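Local structure of cytosine-specific methyltransferase (3G7U) at residues Lys152-Asp155 with Thr160-Thr163. The protein probably transfers a methyl group from S-adenosyl-L-methionine to cytosine in DNA, forming 5-methyl-2'-deoxycytidine, as other C5-methyltransferases do. Numbering follows the deposited sequence. Where two conformers were deposited one is given.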
ATOM      1  N   LYS A 152       6.576   7.588  -9.378  1.00 29.07           N
ATOM      2  CA  LYS A 152       5.287   8.277  -9.304  1.00 32.47           C
ATOM      3  C   LYS A 152       4.278   7.184  -9.615  1.00 26.02           C
ATOM      4  O   LYS A 152       4.378   6.527 -10.626  1.00 30.00           O
ATOM      5  CB  LYS A 152       5.225   9.409 -10.347  1.00 34.23           C
ATOM      6  CG  LYS A 152       4.042  10.383 -10.197  1.00 41.64           C
ATOM      7  CD  LYS A 152       4.135  11.579 -11.166  1.00 42.63           C
ATOM      8  CE  LYS A 152       3.787  11.165 -12.599  1.00 52.46           C
ATOM      9  NZ  LYS A 152       3.907  12.272 -13.615  1.00 54.52           N
ATOM     10  N   ALA A 153       3.306   6.992  -8.731  1.00 25.56           N
ATOM     11  CA  ALA A 153       2.403   5.865  -8.840  1.00 24.81           C
ATOM     12  C   ALA A 153       1.667   5.805 -10.137  1.00 23.29           C
ATOM     13  O   ALA A 153       1.397   4.707 -10.670  1.00 25.69           O
ATOM     14  CB  ALA A 153       1.409   5.839  -7.637  1.00 24.82           C
ATOM     15  N   SER A 154       1.311   6.974 -10.658  1.00 26.00           N
ATOM     16  CA  SER A 154       0.491   7.034 -11.879  1.00 28.77           C
ATOM     17  C   SER A 154       1.206   6.481 -13.138  1.00 30.28           C
ATOM     18  O   SER A 154       0.552   5.970 -14.065  1.00 31.09           O
ATOM     19  CB  SER A 154      -0.020   8.459 -12.111  1.00 29.53           C
ATOM     20  OG  SER A 154       1.018   9.403 -12.036  1.00 35.00           O
ATOM     21  N   ASP A 155       2.541   6.522 -13.117  1.00 29.84           N
ATOM     22  CA  ASP A 155       3.359   5.907 -14.171  1.00 31.05           C
ATOM     23  C   ASP A 155       3.183   4.391 -14.186  1.00 32.03           C
ATOM     24  O   ASP A 155       3.474   3.760 -15.191  1.00 34.55           O
ATOM     25  CB  ASP A 155       4.833   6.252 -13.989  1.00 31.49           C
ATOM     26  CG  ASP A 155       5.137   7.719 -14.222  1.00 35.70           C
ATOM     27  OD1 ASP A 155       4.318   8.435 -14.841  1.00 38.83           O
ATOM     28  OD2 ASP A 155       6.217   8.174 -13.787  1.00 39.89           O
ATOM     29  N   THR A 160      -3.224   7.679  -8.853  1.00 28.36           N
ATOM     30  CA  THR A 160      -2.777   8.693  -7.937  1.00 27.01           C
ATOM     31  C   THR A 160      -1.357   9.079  -8.266  1.00 31.03           C
ATOM     32  O   THR A 160      -0.623   8.277  -8.734  1.00 26.70           O
ATOM     33  CB  THR A 160      -2.841   8.181  -6.498  1.00 22.97           C
ATOM     34  OG1 THR A 160      -2.323   9.132  -5.605  1.00 29.64           O
ATOM     35  CG2 THR A 160      -2.067   6.957  -6.355  1.00 27.77           C
ATOM     36  N   ILE A 161      -1.007  10.328  -8.012  1.00 31.03           N
ATOM     37  CA  ILE A 161       0.321  10.811  -8.396  1.00 33.65           C
ATOM     38  C   ILE A 161       1.317  10.775  -7.239  1.00 33.81           C
ATOM     39  O   ILE A 161       2.375  11.397  -7.334  1.00 36.94           O
ATOM     40  CB  ILE A 161       0.295  12.260  -9.040  1.00 34.83           C
ATOM     41  CG1 ILE A 161      -0.360  13.286  -8.109  1.00 39.27           C
ATOM     42  CG2 ILE A 161      -0.398  12.238 -10.377  1.00 37.88           C
ATOM     43  CD1 ILE A 161       0.130  14.699  -8.276  1.00 46.74           C
ATOM     44  N   ARG A 162       1.014  10.061  -6.156  1.00 28.87           N
ATOM     45  CA  ARG A 162       1.891  10.051  -4.991  0.50 33.22           C
ATOM     46  C   ARG A 162       3.281   9.494  -5.337  1.00 30.49           C
ATOM     47  O   ARG A 162       3.393   8.580  -6.147  1.00 27.79           O
ATOM     48  CB  ARG A 162       1.250   9.312  -3.800  0.50 34.29           C
ATOM     49  CG  ARG A 162       1.040   7.799  -3.941  0.50 37.58           C
ATOM     50  CD  ARG A 162       0.993   7.137  -2.549  0.50 39.31           C
ATOM     51  NE  ARG A 162      -0.291   7.331  -1.874  0.50 46.75           N
ATOM     52  CZ  ARG A 162      -0.466   7.346  -0.550  0.50 51.47           C
ATOM     53  NH1 ARG A 162      -1.682   7.524  -0.048  0.50 50.99           N
ATOM     54  NH2 ARG A 162       0.564   7.194   0.280  0.50 55.70           N
ATOM     55  N   THR A 163       4.322  10.057  -4.736  1.00 31.65           N
ATOM     56  CA  THR A 163       5.667   9.563  -4.995  1.00 33.76           C
ATOM     57  C   THR A 163       6.168   8.752  -3.797  1.00 32.38           C
ATOM     58  O   THR A 163       5.747   8.971  -2.665  1.00 33.22           O
ATOM     59  CB  THR A 163       6.668  10.680  -5.350  1.00 34.31           C
ATOM     60  OG1 THR A 163       6.736  11.610  -4.275  1.00 41.44           O
ATOM     61  CG2 THR A 163       6.238  11.428  -6.606  1.00 34.93           C
TER
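K152 and T163 form an antiparallel, non-hydrogen-bonded pair, with CA atoms 4.5 Å apart, where strand 143-152 ends and strand 163-171 begins. One hydrogen bond joins the two segments next to this pair: A153 N donates to R162 O at 3.0 Å, with an N-H...O angle of 162°. From A153 on the chain turns as a 3-10 segment, and D155 N bonds back to K152 O. The side chains of K152 and T163 lie on the same face of the sheet. With chi1 at -169°, K152 swings CG opposite its own N and alongside 160-163, 3.5 Å from I161 O and 4.3 Å from T163 CG2. On A153 the methyl faces the other segment. A153 CB and S154 CB both lie 3.4 Å from T160 O. A153 CB also meets T160 CG2 at 3.9 Å; R162 CG is slightly farther off. S154 OG is 3.6 Å from I161 CG2. F290 packs against the side chains of S154 and I161. R162 points away from 152-155, and its NH2 is hydrogen-bonded to G348 O. T160 turns CG2 to A153, while its OG1 bonds to C291 O. The contact thus closes the base of the connection between the last two strands of the seven-stranded methyltransferase sheet, with 143-152 at its edge. The only hydrogen bond across it is a main-chain one; the rest is van der Waals contact, much of it against carbonyl oxygens. The polar groups of T160 and R162 tie 160-163 to residues farther along the chain.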